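Local coordinates for protein glycerate kinase, putative (Thermotoga maritima, PDB 2B8N) that catalyses the magnesium- and ATP-dependent phosphorylation of D-glycerate to 2-phosphoglycerate, a step in the breakdown of serine through 3-hydroxypyruvate, at residues V129-S134 with V194-L199; D205-I210 with I257-N262. All blocks are in the same frame, centred on the assembly; numbering follows the deposited sequence.

Contact 1 of 2, residues V129-S134 with V194-L199; sequences VLFLLS and VVALVL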
ATOM      1  N   VAL A 129     -17.205  -9.906  13.389  1.00 27.49           N
ATOM      2  CA  VAL A 129     -16.049  -9.031  13.533  1.00 27.80           C
ATOM      3  C   VAL A 129     -15.868  -8.258  12.221  1.00 28.31           C
ATOM      4  O   VAL A 129     -15.801  -8.855  11.120  1.00 29.37           O
ATOM      5  CB  VAL A 129     -14.768  -9.787  13.938  1.00 26.34           C
ATOM      6  CG1 VAL A 129     -13.603  -8.861  13.913  1.00 25.55           C
ATOM      7  CG2 VAL A 129     -14.927 -10.367  15.348  1.00 29.39           C
ATOM      8  N   LEU A 130     -15.857  -6.930  12.350  1.00 26.64           N
ATOM      9  CA  LEU A 130     -15.605  -6.036  11.237  1.00 26.99           C
ATOM     10  C   LEU A 130     -14.117  -5.697  11.243  1.00 26.01           C
ATOM     11  O   LEU A 130     -13.666  -4.875  12.047  1.00 22.92           O
ATOM     12  CB  LEU A 130     -16.482  -4.778  11.380  1.00 27.59           C
ATOM     13  CG  LEU A 130     -16.138  -3.645  10.405  1.00 29.44           C
ATOM     14  CD1 LEU A 130     -16.208  -4.151   8.941  1.00 25.09           C
ATOM     15  CD2 LEU A 130     -17.021  -2.390  10.645  1.00 27.69           C
ATOM     16  N   PHE A 131     -13.365  -6.360  10.364  1.00 27.54           N
ATOM     17  CA  PHE A 131     -11.909  -6.278  10.363  1.00 27.50           C
ATOM     18  C   PHE A 131     -11.439  -5.252   9.351  1.00 27.68           C
ATOM     19  O   PHE A 131     -11.433  -5.510   8.156  1.00 27.37           O
ATOM     20  CB  PHE A 131     -11.334  -7.663  10.082  1.00 29.07           C
ATOM     21  CG  PHE A 131      -9.850  -7.785  10.342  1.00 29.19           C
ATOM     22  CD1 PHE A 131      -9.247  -7.151  11.422  1.00 35.07           C
ATOM     23  CD2 PHE A 131      -9.065  -8.566   9.512  1.00 30.96           C
ATOM     24  CE1 PHE A 131      -7.876  -7.277  11.655  1.00 36.10           C
ATOM     25  CE2 PHE A 131      -7.697  -8.704   9.739  1.00 33.65           C
ATOM     26  CZ  PHE A 131      -7.103  -8.055  10.809  1.00 35.56           C
ATOM     27  N   LEU A 132     -11.062  -4.076   9.844  1.00 28.57           N
ATOM     28  CA  LEU A 132     -10.655  -2.937   8.988  1.00 27.65           C
ATOM     29  C   LEU A 132      -9.137  -2.914   8.875  1.00 27.10           C
ATOM     30  O   LEU A 132      -8.422  -2.598   9.861  1.00 26.22           O
ATOM     31  CB  LEU A 132     -11.169  -1.610   9.577  1.00 27.06           C
ATOM     32  CG  LEU A 132     -12.680  -1.517   9.792  1.00 26.69           C
ATOM     33  CD1 LEU A 132     -13.045  -0.324  10.661  1.00 36.66           C
ATOM     34  CD2 LEU A 132     -13.414  -1.461   8.478  1.00 30.95           C
ATOM     35  N   LEU A 133      -8.636  -3.274   7.697  1.00 26.71           N
ATOM     36  CA  LEU A 133      -7.206  -3.526   7.547  1.00 26.80           C
ATOM     37  C   LEU A 133      -6.546  -2.618   6.517  1.00 25.74           C
ATOM     38  O   LEU A 133      -7.065  -2.432   5.415  1.00 25.42           O
ATOM     39  CB  LEU A 133      -6.991  -5.001   7.198  1.00 27.62           C
ATOM     40  CG  LEU A 133      -5.579  -5.593   7.192  1.00 28.37           C
ATOM     41  CD1 LEU A 133      -4.854  -5.477   8.530  1.00 30.57           C
ATOM     42  CD2 LEU A 133      -5.670  -7.048   6.758  1.00 28.47           C
ATOM     43  N   SER A 134      -5.398  -2.059   6.905  1.00 27.22           N
ATOM     44  CA  SER A 134      -4.511  -1.290   6.013  1.00 27.47           C
ATOM     45  C   SER A 134      -3.051  -1.675   6.265  1.00 26.44           C
ATOM     46  O   SER A 134      -2.785  -2.560   7.072  1.00 27.26           O
ATOM     47  CB  SER A 134      -4.725   0.227   6.207  1.00 28.37           C
ATOM     48  OG  SER A 134      -4.897   0.569   7.570  1.00 31.18           O
ATOM     49  N   VAL A 194     -16.058 -13.327  10.208  1.00 28.43           N
ATOM     50  CA  VAL A 194     -15.141 -12.221   9.917  1.00 28.25           C
ATOM     51  C   VAL A 194     -15.534 -11.583   8.601  1.00 28.29           C
ATOM     52  O   VAL A 194     -15.579 -12.269   7.563  1.00 29.63           O
ATOM     53  CB  VAL A 194     -13.678 -12.683   9.823  1.00 28.10           C
ATOM     54  CG1 VAL A 194     -12.792 -11.553   9.281  1.00 28.48           C
ATOM     55  CG2 VAL A 194     -13.155 -13.175  11.199  1.00 27.64           C
ATOM     56  N   VAL A 195     -15.843 -10.285   8.643  1.00 27.81           N
ATOM     57  CA  VAL A 195     -16.024  -9.491   7.408  1.00 27.31           C
ATOM     58  C   VAL A 195     -14.922  -8.435   7.330  1.00 28.36           C
ATOM     59  O   VAL A 195     -14.950  -7.441   8.065  1.00 30.37           O
ATOM     60  CB  VAL A 195     -17.406  -8.774   7.284  1.00 26.28           C
ATOM     61  CG1 VAL A 195     -17.577  -8.211   5.885  1.00 29.16           C
ATOM     62  CG2 VAL A 195     -18.559  -9.703   7.562  1.00 27.40           C
ATOM     63  N   ALA A 196     -13.969  -8.644   6.428  1.00 27.81           N
ATOM     64  CA  ALA A 196     -12.811  -7.766   6.335  1.00 28.54           C
ATOM     65  C   ALA A 196     -12.934  -6.745   5.210  1.00 28.92           C
ATOM     66  O   ALA A 196     -13.329  -7.070   4.068  1.00 28.06           O
ATOM     67  CB  ALA A 196     -11.543  -8.583   6.149  1.00 29.74           C
ATOM     68  N   LEU A 197     -12.609  -5.501   5.549  1.00 28.33           N
ATOM     69  CA  LEU A 197     -12.407  -4.459   4.559  1.00 27.36           C
ATOM     70  C   LEU A 197     -10.909  -4.129   4.523  1.00 28.18           C
ATOM     71  O   LEU A 197     -10.296  -3.718   5.544  1.00 25.48           O
ATOM     72  CB  LEU A 197     -13.215  -3.215   4.889  1.00 27.06           C
ATOM     73  CG  LEU A 197     -14.743  -3.340   5.020  1.00 30.58           C
ATOM     74  CD1 LEU A 197     -15.355  -1.949   4.880  1.00 27.35           C
ATOM     75  CD2 LEU A 197     -15.399  -4.321   4.037  1.00 30.80           C
ATOM     76  N   VAL A 198     -10.334  -4.298   3.333  1.00 28.44           N
ATOM     77  CA  VAL A 198      -8.914  -4.191   3.138  1.00 28.02           C
ATOM     78  C   VAL A 198      -8.573  -3.018   2.228  1.00 28.65           C
ATOM     79  O   VAL A 198      -9.149  -2.822   1.148  1.00 28.57           O
ATOM     80  CB  VAL A 198      -8.364  -5.486   2.541  1.00 27.93           C
ATOM     81  CG1 VAL A 198      -6.853  -5.396   2.371  1.00 30.96           C
ATOM     82  CG2 VAL A 198      -8.723  -6.653   3.421  1.00 28.65           C
ATOM     83  N   LEU A 199      -7.603  -2.240   2.678  1.00 29.61           N
ATOM     84  CA  LEU A 199      -7.072  -1.128   1.908  1.00 28.97           C
ATOM     85  C   LEU A 199      -5.652  -1.536   1.550  1.00 27.11           C
ATOM     86  O   LEU A 199      -4.765  -1.443   2.384  1.00 27.56           O
ATOM     87  CB  LEU A 199      -7.119   0.126   2.785  1.00 28.64           C
ATOM     88  CG  LEU A 199      -6.855   1.491   2.183  1.00 31.38           C
ATOM     89  CD1 LEU A 199      -7.107   1.523   0.697  1.00 35.03           C
ATOM     90  CD2 LEU A 199      -7.753   2.485   2.888  1.00 33.39           C
TER
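Strands 128-133 and 193-199 run parallel, and their segments 129-134 and 194-199 are zipped together in the buried interior of a six-stranded sheet. Five backbone hydrogen bonds do the zipping, with Val-129, Phe-131 and Leu-133 alternating against Val-195, Leu-197 and Leu-199. The straightest runs from Leu-133 N to Leu-197 O (2.8 Å, 174° at the hydrogen), close to the C=O axis, whereas Phe-131 N meets Val-195 O at 3.0 Å from above the carbonyl plane. Ala-196 CA also sits 3.2 Å from Phe-131 O in a CA-H...O contact.

On one face Leu-132 and Leu-197 run alongside each other, each CG anti to its carbonyl carbon; Leu-132 CD2 rests 4.0 Å from Leu-197 CB. Helix 61-72 packs over Leu-130 and Leu-132 here. On the other face Phe-131, its CG anti to the backbone N (chi1 -168°), sets its CB 4.0 Å from the small Ala-196 CB, and its ring leads away from strand 194-199 to meet Phe-185. Beyond the pairing, Ser-134 OG accepts a hydrogen bond from Ala-60 N. Just over half of the 59 intervening residues are helical, as befits neighbouring strands of a Rossmann-like parallel alpha/beta sheet of order 3-2-1-4-5-6.

Contact 2 of 2, residues D205-I210 with I257-N262; sequences DRLDVI and IHLIGN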
ATOM      1  N   ASP A 205      -2.585  -7.269  -4.680  1.00 27.36           N
ATOM      2  CA  ASP A 205      -3.548  -7.447  -3.593  1.00 29.37           C
ATOM      3  C   ASP A 205      -3.581  -8.888  -3.103  1.00 28.86           C
ATOM      4  O   ASP A 205      -4.635  -9.478  -2.972  1.00 30.12           O
ATOM      5  CB  ASP A 205      -4.976  -6.978  -3.983  1.00 29.77           C
ATOM      6  CG  ASP A 205      -5.005  -5.622  -4.733  1.00 34.39           C
ATOM      7  OD1 ASP A 205      -4.323  -4.636  -4.324  1.00 37.34           O
ATOM      8  OD2 ASP A 205      -5.763  -5.548  -5.735  1.00 33.42           O
ATOM      9  N   ARG A 206      -2.417  -9.432  -2.800  1.00 29.11           N
ATOM     10  CA  ARG A 206      -2.299 -10.821  -2.408  1.00 29.65           C
ATOM     11  C   ARG A 206      -2.666 -10.947  -0.937  1.00 30.08           C
ATOM     12  O   ARG A 206      -1.915 -10.502  -0.068  1.00 29.59           O
ATOM     13  CB  ARG A 206      -0.855 -11.265  -2.607  1.00 33.09           C
ATOM     14  CG  ARG A 206      -0.428 -11.522  -4.048  1.00 34.50           C
ATOM     15  CD  ARG A 206      -0.439 -13.025  -4.321  1.00 42.03           C
ATOM     16  NE  ARG A 206       0.607 -13.723  -3.581  1.00 43.57           N
ATOM     17  CZ  ARG A 206       0.955 -14.995  -3.768  1.00 49.81           C
ATOM     18  NH1 ARG A 206       0.331 -15.743  -4.678  1.00 50.98           N
ATOM     19  NH2 ARG A 206       1.948 -15.524  -3.043  1.00 49.02           N
ATOM     20  N   LEU A 207      -3.814 -11.554  -0.653  1.00 30.63           N
ATOM     21  CA  LEU A 207      -4.335 -11.613   0.719  1.00 30.38           C
ATOM     22  C   LEU A 207      -3.574 -12.584   1.622  1.00 27.92           C
ATOM     23  O   LEU A 207      -3.726 -12.548   2.821  1.00 27.09           O
ATOM     24  CB  LEU A 207      -5.831 -11.962   0.705  1.00 32.53           C
ATOM     25  CG  LEU A 207      -6.729 -10.967  -0.049  1.00 32.96           C
ATOM     26  CD1 LEU A 207      -8.039 -11.626  -0.441  1.00 35.81           C
ATOM     27  CD2 LEU A 207      -6.966  -9.732   0.792  1.00 35.40           C
ATOM     28  N   ASP A 208      -2.764 -13.454   1.030  1.00 27.88           N
ATOM     29  CA  ASP A 208      -1.944 -14.383   1.790  1.00 28.25           C
ATOM     30  C   ASP A 208      -0.676 -13.712   2.284  1.00 27.97           C
ATOM     31  O   ASP A 208       0.038 -14.278   3.097  1.00 28.11           O
ATOM     32  CB  ASP A 208      -1.558 -15.579   0.924  1.00 28.50           C
ATOM     33  CG  ASP A 208      -0.833 -15.170  -0.356  1.00 31.65           C
ATOM     34  OD1 ASP A 208      -1.057 -14.044  -0.843  1.00 34.77           O
ATOM     35  OD2 ASP A 208      -0.057 -15.982  -0.887  1.00 32.66           O
ATOM     36  N   VAL A 209      -0.405 -12.527   1.749  1.00 27.83           N
ATOM     37  CA  VAL A 209       0.798 -11.756   2.024  1.00 27.56           C
ATOM     38  C   VAL A 209       0.451 -10.528   2.861  1.00 28.80           C
ATOM     39  O   VAL A 209       1.205 -10.154   3.747  1.00 30.06           O
ATOM     40  CB  VAL A 209       1.467 -11.310   0.694  1.00 27.35           C
ATOM     41  CG1 VAL A 209       2.643 -10.354   0.934  1.00 20.40           C
ATOM     42  CG2 VAL A 209       1.896 -12.537  -0.111  1.00 26.84           C
ATOM     43  N   ILE A 210      -0.673  -9.884   2.553  1.00 29.10           N
ATOM     44  CA  ILE A 210      -1.119  -8.700   3.272  1.00 29.98           C
ATOM     45  C   ILE A 210      -1.247  -9.045   4.755  1.00 29.71           C
ATOM     46  O   ILE A 210      -2.077  -9.879   5.129  1.00 34.25           O
ATOM     47  CB  ILE A 210      -2.471  -8.190   2.687  1.00 30.32           C
ATOM     48  CG1 ILE A 210      -2.238  -7.560   1.303  1.00 31.55           C
ATOM     49  CG2 ILE A 210      -3.134  -7.188   3.633  1.00 31.98           C
ATOM     50  CD1 ILE A 210      -3.509  -7.277   0.542  1.00 30.73           C
ATOM     51  N   ILE A 257     -14.045 -11.387   2.482  1.00 29.29           N
ATOM     52  CA  ILE A 257     -13.116 -10.275   2.266  1.00 30.53           C
ATOM     53  C   ILE A 257     -13.522  -9.391   1.093  1.00 30.04           C
ATOM     54  O   ILE A 257     -13.866  -9.893   0.018  1.00 30.54           O
ATOM     55  CB  ILE A 257     -11.674 -10.764   2.047  1.00 32.31           C
ATOM     56  CG1 ILE A 257     -11.183 -11.533   3.282  1.00 35.06           C
ATOM     57  CG2 ILE A 257     -10.735  -9.569   1.784  1.00 33.80           C
ATOM     58  CD1 ILE A 257      -9.852 -12.210   3.118  1.00 32.79           C
ATOM     59  N   HIS A 258     -13.481  -8.073   1.325  1.00 30.43           N
ATOM     60  CA  HIS A 258     -13.735  -7.057   0.304  1.00 28.51           C
ATOM     61  C   HIS A 258     -12.560  -6.079   0.235  1.00 28.06           C
ATOM     62  O   HIS A 258     -12.146  -5.527   1.240  1.00 25.51           O
ATOM     63  CB  HIS A 258     -15.009  -6.302   0.634  1.00 29.63           C
ATOM     64  CG  HIS A 258     -16.149  -7.193   0.994  1.00 31.51           C
ATOM     65  ND1 HIS A 258     -17.070  -7.636   0.068  1.00 32.85           N
ATOM     66  CD2 HIS A 258     -16.501  -7.753   2.175  1.00 37.40           C
ATOM     67  CE1 HIS A 258     -17.949  -8.417   0.666  1.00 32.71           C
ATOM     68  NE2 HIS A 258     -17.625  -8.510   1.945  1.00 39.88           N
ATOM     69  N   LEU A 259     -12.016  -5.899  -0.970  1.00 30.30           N
ATOM     70  CA  LEU A 259     -10.950  -4.933  -1.224  1.00 29.96           C
ATOM     71  C   LEU A 259     -11.629  -3.611  -1.496  1.00 29.18           C
ATOM     72  O   LEU A 259     -12.198  -3.430  -2.574  1.00 31.52           O
ATOM     73  CB  LEU A 259     -10.080  -5.329  -2.440  1.00 29.88           C
ATOM     74  CG  LEU A 259      -9.160  -6.552  -2.321  1.00 29.09           C
ATOM     75  CD1 LEU A 259      -8.620  -6.989  -3.706  1.00 30.38           C
ATOM     76  CD2 LEU A 259      -8.027  -6.264  -1.368  1.00 28.35           C
ATOM     77  N   ILE A 260     -11.572  -2.696  -0.529  1.00 27.12           N
ATOM     78  CA  ILE A 260     -12.204  -1.384  -0.680  1.00 26.25           C
ATOM     79  C   ILE A 260     -11.249  -0.324  -1.263  1.00 25.79           C
ATOM     80  O   ILE A 260     -11.681   0.698  -1.768  1.00 26.85           O
ATOM     81  CB  ILE A 260     -12.897  -0.895   0.646  1.00 25.49           C
ATOM     82  CG1 ILE A 260     -11.884  -0.479   1.707  1.00 24.28           C
ATOM     83  CG2 ILE A 260     -13.811  -1.981   1.198  1.00 27.30           C
ATOM     84  CD1 ILE A 260     -12.496   0.162   2.891  1.00 25.81           C
ATOM     85  N   GLY A 261      -9.957  -0.567  -1.209  1.00 25.76           N
ATOM     86  CA  GLY A 261      -9.035   0.293  -1.923  1.00 25.71           C
ATOM     87  C   GLY A 261      -7.860  -0.471  -2.459  1.00 25.24           C
ATOM     88  O   GLY A 261      -7.356  -1.376  -1.832  1.00 24.98           O
ATOM     89  N   ASN A 262      -7.421  -0.087  -3.639  1.00 26.07           N
ATOM     90  CA  ASN A 262      -6.208  -0.650  -4.242  1.00 26.95           C
ATOM     91  C   ASN A 262      -5.847   0.186  -5.451  1.00 25.98           C
ATOM     92  O   ASN A 262      -6.574   1.094  -5.807  1.00 27.21           O
ATOM     93  CB  ASN A 262      -6.453  -2.092  -4.663  1.00 26.73           C
ATOM     94  CG  ASN A 262      -7.547  -2.203  -5.691  1.00 31.34           C
ATOM     95  OD1 ASN A 262      -8.008  -1.187  -6.241  1.00 30.49           O
ATOM     96  ND2 ASN A 262      -7.966  -3.431  -5.976  1.00 33.01           N
TER
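The loop that follows strand 193-199 lies against strand 255-261, an outermost strand of the parallel alpha/beta sheet, and touches the N-cap of the helix that strand leads into. Side chains make the whole contact; no backbone hydrogen bond joins 205-210 to 257-262.

The close-packed part is apolar. Leu-207 and Ile-257 meet by their methyl ends, both with the first torsion near -60°, so that Leu-207 CD2 comes to 3.9 Å from Ile-257 CG2 while its other methyl, CD1, lies 4.0 Å from Ile-257 CD1. Trp-216 touches both residues. Farther along the strand Leu-259, more exposed, lays CD1 3.7 Å from Asp-205 CB, so the aspartate stem is packed against a methyl before its carboxylate turns to polar partners.

On the outer side of the loop, exposed Arg-206 and its partner Asp-208 take no part in the contact. Arg-206 NH2 stands 3.0 Å from Asp-208 OD2, which lies over the guanidinium face, a pairing of charges with no N-H aimed at the oxygen. The same arginine's carbonyl closes a turn: Arg-206 O accepts from both Val-209 N and Ile-210 N.

At the far end, the Asp-205 carboxylate is shared: OD1 is hydrogen-bonded to Ser-200 OG, and OD2 accepts from Asn-262 ND2. Asn-262 in turn caps the following helix, its OD1 taking Lys-265 N, so its amide is gripped at both ends. Carboxylate and amide planes are 16° apart, yet Asn-262 ND2 approaches Asp-205 OD2 from above the carboxylate plane, at 3.1 Å with a bent 137° angle at the hydrogen.

In the fold
Contacts 1 and 2 meet along one sheet, their centres about 10 Å apart. Strand 193-199 supplies half of contact 1 and on its other edge pairs with the strand of contact 2: Ala-196 O to His-258 N at 2.9 Å and Val-198 O to Ile-260 N at 3.0 Å are probable hydrogen bonds. Packing continues across the join, with Leu-199 CD1 3.5 Å from Gly-261 CA. Along the chain the second pair of segments comes wholly after the first. Contact 1 is buried, whereas contact 2 lies at the surface. Both belong to the parallel-sheet part of the kinase.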